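Lys-gingipain W83 (Porphyromonas gingivalis, PDB 3KM5) cleaves proteins after lysine as a secreted cysteine proteinase and carries haemolytic adhesin domains, one of which, the K2 domain, is described here. Local coordinates at residues 88-93 against 124-129; 112-117 against 159-164. One frame throughout, in Å; residues are numbered along the deposited sequence.

Contact 1. Residues 88-93 against 124-129; sequences DGFPGD and GARFGL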
ATOM      1  N   ASP A  88     -14.343   3.089  -0.375  1.00 13.64           N
ATOM      2  CA  ASP A  88     -15.118   3.364   0.831  1.00 16.66           C
ATOM      3  C   ASP A  88     -16.446   2.606   0.878  1.00 17.15           C
ATOM      4  O   ASP A  88     -17.086   2.579   1.930  1.00 16.88           O
ATOM      5  CB  ASP A  88     -15.234   4.869   1.055  1.00 18.31           C
ATOM      6  CG  ASP A  88     -13.856   5.522   1.317  1.00 26.04           C
ATOM      7  OD1 ASP A  88     -12.985   4.877   1.956  1.00 29.17           O
ATOM      8  OD2 ASP A  88     -13.624   6.664   0.879  1.00 31.93           O
ATOM      9  N   GLY A  89     -16.814   1.949  -0.213  1.00 15.64           N
ATOM     10  CA  GLY A  89     -17.940   1.029  -0.211  1.00 16.49           C
ATOM     11  C   GLY A  89     -17.627  -0.328   0.369  1.00 14.73           C
ATOM     12  O   GLY A  89     -18.540  -1.057   0.776  1.00 15.92           O
ATOM     13  N   PHE A  90     -16.339  -0.679   0.390  1.00 12.69           N
ATOM     14  CA  PHE A  90     -15.829  -1.944   0.916  1.00 10.86           C
ATOM     15  C   PHE A  90     -14.482  -1.661   1.565  1.00 12.08           C
ATOM     16  O   PHE A  90     -13.425  -2.043   1.031  1.00 13.98           O
ATOM     17  CB  PHE A  90     -15.621  -2.941  -0.209  1.00 11.79           C
ATOM     18  CG  PHE A  90     -16.844  -3.182  -1.054  1.00 14.65           C
ATOM     19  CD1 PHE A  90     -17.738  -4.184  -0.696  1.00 17.43           C
ATOM     20  CD2 PHE A  90     -17.080  -2.440  -2.217  1.00 18.88           C
ATOM     21  CE1 PHE A  90     -18.874  -4.421  -1.461  1.00 19.76           C
ATOM     22  CE2 PHE A  90     -18.209  -2.679  -2.990  1.00 19.92           C
ATOM     23  CZ  PHE A  90     -19.106  -3.674  -2.604  1.00 21.14           C
ATOM     24  N   PRO A  91     -14.488  -0.963   2.699  1.00 11.49           N
ATOM     25  CA  PRO A  91     -13.266  -0.275   3.122  1.00 13.10           C
ATOM     26  C   PRO A  91     -12.204  -1.071   3.870  1.00 13.74           C
ATOM     27  O   PRO A  91     -11.054  -0.646   3.928  1.00 13.06           O
ATOM     28  CB  PRO A  91     -13.795   0.853   4.022  1.00 14.64           C
ATOM     29  CG  PRO A  91     -15.082   0.303   4.562  1.00 15.02           C
ATOM     30  CD  PRO A  91     -15.667  -0.490   3.459  1.00 14.22           C
ATOM     31  N   GLY A  92     -12.590  -2.177   4.468  1.00 11.46           N
ATOM     32  CA  GLY A  92     -11.792  -2.852   5.473  1.00 13.61           C
ATOM     33  C   GLY A  92     -10.593  -3.636   5.047  1.00 10.29           C
ATOM     34  O   GLY A  92     -10.369  -4.735   5.521  1.00 12.66           O
ATOM     35  N   ASP A  93      -9.752  -2.995   4.246  1.00 11.95           N
ATOM     36  CA  ASP A  93      -8.532  -3.609   3.762  1.00 11.03           C
ATOM     37  C   ASP A  93      -7.402  -3.414   4.780  1.00 12.26           C
ATOM     38  O   ASP A  93      -6.570  -2.525   4.714  1.00 12.41           O
ATOM     39  CB  ASP A  93      -8.253  -3.091   2.377  1.00 11.17           C
ATOM     40  CG  ASP A  93      -8.933  -3.925   1.330  1.00  7.44           C
ATOM     41  OD1 ASP A  93      -8.481  -5.048   1.079  1.00 10.07           O
ATOM     42  OD2 ASP A  93      -9.939  -3.447   0.763  1.00 11.59           O
ATOM     43  N   GLY A 124     -21.643  -0.765  -3.552  1.00 24.53           N
ATOM     44  CA  GLY A 124     -21.298  -0.098  -4.803  1.00 23.97           C
ATOM     45  C   GLY A 124     -20.468  -0.997  -5.713  1.00 23.22           C
ATOM     46  O   GLY A 124     -20.485  -2.231  -5.577  1.00 27.08           O
ATOM     47  N   ALA A 125     -19.724  -0.373  -6.618  1.00 24.18           N
ATOM     48  CA  ALA A 125     -18.869  -1.092  -7.558  1.00 19.47           C
ATOM     49  C   ALA A 125     -17.524  -1.411  -6.910  1.00 17.76           C
ATOM     50  O   ALA A 125     -17.100  -0.703  -5.988  1.00 17.68           O
ATOM     51  CB  ALA A 125     -18.638  -0.240  -8.822  1.00 20.08           C
ATOM     52  N   ARG A 126     -16.877  -2.473  -7.388  1.00 17.78           N
ATOM     53  CA  ARG A 126     -15.487  -2.793  -7.040  1.00 13.74           C
ATOM     54  C   ARG A 126     -14.647  -2.634  -8.283  1.00 17.71           C
ATOM     55  O   ARG A 126     -15.154  -2.728  -9.409  1.00 18.05           O
ATOM     56  CB  ARG A 126     -15.341  -4.198  -6.460  1.00 17.92           C
ATOM     57  CG  ARG A 126     -15.942  -4.387  -5.115  1.00 21.12           C
ATOM     58  CD  ARG A 126     -15.726  -5.795  -4.659  1.00 26.33           C
ATOM     59  NE  ARG A 126     -16.543  -6.101  -3.499  1.00 37.23           N
ATOM     60  CZ  ARG A 126     -16.366  -7.155  -2.712  1.00 28.87           C
ATOM     61  NH1 ARG A 126     -15.392  -8.015  -2.951  1.00 30.37           N
ATOM     62  NH2 ARG A 126     -17.174  -7.356  -1.686  1.00 24.94           N
ATOM     63  N   PHE A 127     -13.365  -2.383  -8.068  1.00 16.74           N
ATOM     64  CA  PHE A 127     -12.472  -1.909  -9.108  1.00 14.79           C
ATOM     65  C   PHE A 127     -11.248  -2.779  -9.135  1.00 15.07           C
ATOM     66  O   PHE A 127     -10.769  -3.202  -8.088  1.00 14.03           O
ATOM     67  CB  PHE A 127     -12.131  -0.441  -8.895  1.00 13.20           C
ATOM     68  CG  PHE A 127     -13.339   0.454  -8.976  1.00 15.41           C
ATOM     69  CD1 PHE A 127     -13.759   0.960 -10.186  1.00 17.38           C
ATOM     70  CD2 PHE A 127     -14.082   0.745  -7.846  1.00 16.33           C
ATOM     71  CE1 PHE A 127     -14.884   1.760 -10.273  1.00 17.48           C
ATOM     72  CE2 PHE A 127     -15.218   1.559  -7.929  1.00 22.37           C
ATOM     73  CZ  PHE A 127     -15.616   2.055  -9.136  1.00 19.50           C
ATOM     74  N   GLY A 128     -10.752  -3.042 -10.333  1.00 16.48           N
ATOM     75  CA  GLY A 128      -9.616  -3.921 -10.517  1.00 20.52           C
ATOM     76  C   GLY A 128      -8.793  -3.564 -11.721  1.00 21.21           C
ATOM     77  O   GLY A 128      -8.970  -2.496 -12.332  1.00 23.42           O
ATOM     78  N   LEU A 129      -7.882  -4.468 -12.074  1.00 21.01           N
ATOM     79  CA  LEU A 129      -7.034  -4.289 -13.247  1.00 25.65           C
ATOM     80  C   LEU A 129      -7.704  -4.858 -14.505  1.00 27.40           C
ATOM     81  O   LEU A 129      -7.221  -4.605 -15.608  1.00 29.68           O
ATOM     82  CB  LEU A 129      -5.677  -4.966 -13.047  1.00 22.75           C
ATOM     83  CG  LEU A 129      -4.938  -4.662 -11.748  1.00 27.95           C
ATOM     84  CD1 LEU A 129      -3.601  -5.390 -11.758  1.00 25.23           C
ATOM     85  CD2 LEU A 129      -4.773  -3.149 -11.528  1.00 27.58           C
TER
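Arg-126 lies over one face of the Phe-90 ring, its guanidinium in a cation-pi contact and its aliphatic CG in a CH-pi contact with the same surface. Arg-126 NE stands 3.4 Å above the Phe-90 ring plane, over its centre. On one side of it, CG of Arg-126 is 4.0 Å from the centroid of the Phe-90 ring; on the other, CZ of Arg-126 is 4.2 Å from that centroid and 24° off the normal. The guanidinium does not lie flat on the ring: the two planes are 69° apart, and Arg-126 NH2 dips to within 3.4 Å of Phe-90 CD1. The extended run from CG to NE is what lets the arginine span the ring. At the ring's rim the backbone takes over, with Gly-124 O in the ring plane and 3.5 Å from Phe-90 CE2. In the jelly-roll fold of this K2 adhesin domain, both partners belong to loops at the surface, one leading from strand 79-86 to strand 95-100, the other from strand 109-115 to strand 143-148. A salt bridge from NH1 to Asp-165 anchors the far end of Arg-126. Behind Phe-90, backbone hydrogen bonds tie Gly-89 to Lys-122 and Gly-123, while Asn-87 ND2 hydrogen-bonds to Ala-125 O.

Contact 2. Residues 112-117 against 159-164; sequences VFEETP and RHYNCS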
ATOM      1  N   VAL A 112       4.492  -2.370  14.112  1.00 11.37           N
ATOM      2  CA  VAL A 112       4.537  -1.170  14.912  1.00 12.78           C
ATOM      3  C   VAL A 112       3.228  -0.367  14.841  1.00 11.71           C
ATOM      4  O   VAL A 112       3.036   0.533  15.658  1.00 13.99           O
ATOM      5  CB  VAL A 112       5.729  -0.243  14.514  1.00 13.63           C
ATOM      6  CG1 VAL A 112       7.040  -0.963  14.738  1.00 16.31           C
ATOM      7  CG2 VAL A 112       5.666   0.267  13.111  1.00 14.70           C
ATOM      8  N   PHE A 113       2.370  -0.637  13.857  1.00 11.86           N
ATOM      9  CA  PHE A 113       1.065   0.020  13.712  1.00 10.98           C
ATOM     10  C   PHE A 113       0.201  -0.867  12.843  1.00 12.48           C
ATOM     11  O   PHE A 113       0.707  -1.399  11.874  1.00 11.58           O
ATOM     12  CB  PHE A 113       1.189   1.402  13.039  1.00 12.04           C
ATOM     13  CG  PHE A 113      -0.144   1.971  12.612  1.00 11.88           C
ATOM     14  CD1 PHE A 113      -1.092   2.292  13.565  1.00 13.53           C
ATOM     15  CD2 PHE A 113      -0.482   2.078  11.263  1.00 17.57           C
ATOM     16  CE1 PHE A 113      -2.371   2.731  13.179  1.00 14.71           C
ATOM     17  CE2 PHE A 113      -1.722   2.569  10.884  1.00 23.15           C
ATOM     18  CZ  PHE A 113      -2.654   2.889  11.834  1.00 14.60           C
ATOM     19  N   GLU A 114      -1.082  -1.028  13.152  1.00  8.77           N
ATOM     20  CA  GLU A 114      -1.976  -1.652  12.175  1.00  9.38           C
ATOM     21  C   GLU A 114      -3.404  -1.207  12.427  1.00  8.33           C
ATOM     22  O   GLU A 114      -3.729  -0.763  13.531  1.00 10.00           O
ATOM     23  CB  GLU A 114      -1.820  -3.179  12.093  1.00 15.51           C
ATOM     24  CG  GLU A 114      -2.190  -3.930  13.309  1.00 14.36           C
ATOM     25  CD  GLU A 114      -1.961  -5.460  13.201  1.00 12.71           C
ATOM     26  OE1 GLU A 114      -1.517  -6.034  14.206  1.00 11.64           O
ATOM     27  OE2 GLU A 114      -2.257  -6.090  12.154  1.00 13.55           O
ATOM     28  N   GLU A 115      -4.233  -1.276  11.388  1.00  8.10           N
ATOM     29  CA  GLU A 115      -5.593  -0.819  11.450  1.00  8.52           C
ATOM     30  C   GLU A 115      -6.427  -1.424  10.338  1.00  9.46           C
ATOM     31  O   GLU A 115      -5.922  -2.022   9.401  1.00  8.83           O
ATOM     32  CB  GLU A 115      -5.689   0.705  11.393  1.00 11.39           C
ATOM     33  CG  GLU A 115      -5.348   1.246  10.036  1.00 11.59           C
ATOM     34  CD  GLU A 115      -5.518   2.756   9.918  1.00 14.96           C
ATOM     35  OE1 GLU A 115      -6.312   3.335  10.684  1.00 15.11           O
ATOM     36  OE2 GLU A 115      -4.805   3.377   9.113  1.00 12.69           O
ATOM     37  N   THR A 116      -7.739  -1.321  10.533  1.00  9.00           N
ATOM     38  CA  THR A 116      -8.694  -1.697   9.543  1.00  9.37           C
ATOM     39  C   THR A 116      -9.385  -0.403   9.121  1.00 10.57           C
ATOM     40  O   THR A 116     -10.103   0.203   9.926  1.00  9.92           O
ATOM     41  CB  THR A 116      -9.746  -2.654  10.124  1.00  9.98           C
ATOM     42  OG1 THR A 116      -9.104  -3.780  10.710  1.00 10.90           O
ATOM     43  CG2 THR A 116     -10.653  -3.176   9.040  1.00 11.16           C
ATOM     44  N   PRO A 117      -9.130   0.073   7.891  1.00  9.97           N
ATOM     45  CA  PRO A 117      -9.751   1.305   7.420  1.00 10.59           C
ATOM     46  C   PRO A 117     -11.255   1.328   7.529  1.00 13.56           C
ATOM     47  O   PRO A 117     -11.915   0.300   7.354  1.00 12.88           O
ATOM     48  CB  PRO A 117      -9.311   1.360   5.953  1.00 10.36           C
ATOM     49  CG  PRO A 117      -7.997   0.651   5.962  1.00 13.06           C
ATOM     50  CD  PRO A 117      -8.184  -0.476   6.906  1.00 11.35           C
ATOM     51  N   ARG A 159       2.144  -4.234   5.082  1.00  9.44           N
ATOM     52  CA  ARG A 159       1.662  -5.601   4.953  1.00  8.72           C
ATOM     53  C   ARG A 159       0.155  -5.562   4.841  1.00  7.95           C
ATOM     54  O   ARG A 159      -0.516  -5.159   5.781  1.00  7.71           O
ATOM     55  CB  ARG A 159       2.100  -6.441   6.150  1.00  9.58           C
ATOM     56  CG  ARG A 159       1.736  -7.915   6.024  1.00 10.71           C
ATOM     57  CD  ARG A 159       2.056  -8.598   7.323  1.00  9.61           C
ATOM     58  NE  ARG A 159       1.687 -10.005   7.354  1.00  9.77           N
ATOM     59  CZ  ARG A 159       1.746 -10.784   8.431  1.00 11.69           C
ATOM     60  NH1 ARG A 159       2.150 -10.288   9.606  1.00 13.50           N
ATOM     61  NH2 ARG A 159       1.392 -12.051   8.329  1.00 13.11           N
ATOM     62  N   HIS A 160      -0.381  -5.951   3.691  1.00  7.82           N
ATOM     63  CA  HIS A 160      -1.819  -6.055   3.481  1.00  7.50           C
ATOM     64  C   HIS A 160      -2.184  -7.496   3.801  1.00  8.77           C
ATOM     65  O   HIS A 160      -1.749  -8.436   3.114  1.00  8.33           O
ATOM     66  CB  HIS A 160      -2.154  -5.684   2.012  1.00  8.78           C
ATOM     67  CG  HIS A 160      -3.607  -5.736   1.640  1.00  8.28           C
ATOM     68  ND1 HIS A 160      -4.005  -5.951   0.338  1.00  9.25           N
ATOM     69  CD2 HIS A 160      -4.748  -5.540   2.362  1.00  7.81           C
ATOM     70  CE1 HIS A 160      -5.317  -5.830   0.258  1.00  8.83           C
ATOM     71  NE2 HIS A 160      -5.793  -5.606   1.473  1.00  7.30           N
ATOM     72  N   TYR A 161      -2.969  -7.690   4.853  1.00  9.76           N
ATOM     73  CA  TYR A 161      -3.223  -9.031   5.341  1.00 11.61           C
ATOM     74  C   TYR A 161      -4.412  -9.042   6.254  1.00  8.03           C
ATOM     75  O   TYR A 161      -4.953  -8.001   6.576  1.00 10.50           O
ATOM     76  CB  TYR A 161      -1.977  -9.586   6.049  1.00  9.62           C
ATOM     77  CG  TYR A 161      -1.791  -9.240   7.509  1.00 10.62           C
ATOM     78  CD1 TYR A 161      -1.668 -10.251   8.447  1.00  9.69           C
ATOM     79  CD2 TYR A 161      -1.713  -7.928   7.954  1.00  8.33           C
ATOM     80  CE1 TYR A 161      -1.514  -9.971   9.769  1.00 13.51           C
ATOM     81  CE2 TYR A 161      -1.533  -7.653   9.265  1.00  9.06           C
ATOM     82  CZ  TYR A 161      -1.441  -8.673  10.181  1.00 13.15           C
ATOM     83  OH  TYR A 161      -1.254  -8.422  11.540  1.00 13.28           O
ATOM     84  N   ASN A 162      -4.818 -10.243   6.667  1.00 10.58           N
ATOM     85  CA  ASN A 162      -5.895 -10.378   7.663  1.00  9.15           C
ATOM     86  C   ASN A 162      -7.210  -9.763   7.182  1.00 12.42           C
ATOM     87  O   ASN A 162      -7.939  -9.158   7.971  1.00 13.22           O
ATOM     88  CB  ASN A 162      -5.483  -9.793   9.036  1.00 10.99           C
ATOM     89  CG  ASN A 162      -4.842 -10.795   9.942  1.00 11.87           C
ATOM     90  OD1 ASN A 162      -4.421 -11.885   9.521  1.00 16.83           O
ATOM     91  ND2 ASN A 162      -4.753 -10.436  11.219  1.00 15.87           N
ATOM     92  N   CYS A 163      -7.526  -9.943   5.894  1.00  9.67           N
ATOM     93  CA  CYS A 163      -8.762  -9.430   5.292  1.00 10.95           C
ATOM     94  C   CYS A 163      -9.016 -10.206   3.998  1.00 11.34           C
ATOM     95  O   CYS A 163      -8.129 -10.855   3.459  1.00 11.58           O
ATOM     96  CB  CYS A 163      -8.719  -7.919   5.018  1.00  8.89           C
ATOM     97  SG  CYS A 163      -7.440  -7.401   3.854  1.00 11.39           S
ATOM     98  N   SER A 164     -10.248 -10.148   3.527  1.00 13.59           N
ATOM     99  CA  SER A 164     -10.621 -10.847   2.294  0.50 14.80           C
ATOM    100  C   SER A 164     -11.837 -10.203   1.640  1.00 14.06           C
ATOM    101  O   SER A 164     -12.784  -9.803   2.334  1.00 16.57           O
ATOM    102  CB  SER A 164     -10.908 -12.327   2.582  0.50 14.77           C
ATOM    103  OG  SER A 164     -11.333 -13.022   1.411  0.50 16.12           O
TER
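Two strands of one antiparallel sheet, 109-115 at its edge and 155-161 two places in, are linked here by side chains that reach across the strand between them, 95-100. The phenol of Tyr-161 donates a hydrogen bond to the carboxylate of Glu-114, with Tyr-161 OH and Glu-114 OE2 2.6 Å apart. The hydroxyl meets OE2 on the syn side, 19° out of the carboxylate plane. The planes of carboxylate and ring are only 16° apart, and Glu-114 OE2 lies at the edge of the ring, near its plane, 3.4 Å from Tyr-161 CE2. The other oxygen, Glu-114 OE1, stays 3.6 Å from Tyr-161 OH and takes no part in the bond.

With the CA atoms of Glu-114 and Arg-159 9.0 Å apart, the gap is too wide for neighbouring strands, and long side chains must close it. Glu-114 does so with CG placed between the backbone N and the carbonyl carbon (chi1 65°) and the chain extended beyond. In this jelly-roll domain the intervening strand pairs with both of its neighbours: Glu-115 bonds to Tyr-95 through the backbone, and Arg-159 to Ala-96. A classic beta bulge, where Val-112 and Phe-113 both face Val-97, interrupts the edge strand just before Glu-114.

The tyrosine ring is held between its neighbours. Arg-159 NE lies 3.5 Å above the plane of the Tyr-161 ring, toward the rim. Asn-162 CB covers the opposite face, also off-centre. His-94 NE2 bonds to Glu-114 OE2 as well, giving that oxygen two partners and probably favouring the ionised carboxylate, and the imidazole of His-94 also meets the Tyr-161 ring. Arg-159 itself is drawn toward Asp-66 by a salt bridge through NE.

In the fold
The centres of contacts 1 and 2 are about 15 Å apart, and their segments alternate along the chain: 88-93, 112-117, 124-129, 159-164. Contact 1 joins loops at the surface, whereas contact 2 ties an edge strand to an inner strand of the five-stranded sheet. Segment 88-93 leads into strand 95-100, the strand that contact 2 bridges, and 124-129 follows the edge strand. The two also touch directly: Asp-93 OD1 lies 2.8 Å from His-160 NE2, a probable hydrogen bond, and Pro-117 packs against Pro-91 and Asp-93. Loop and sheet are thereby joined within a single adhesin domain by residues distant in sequence.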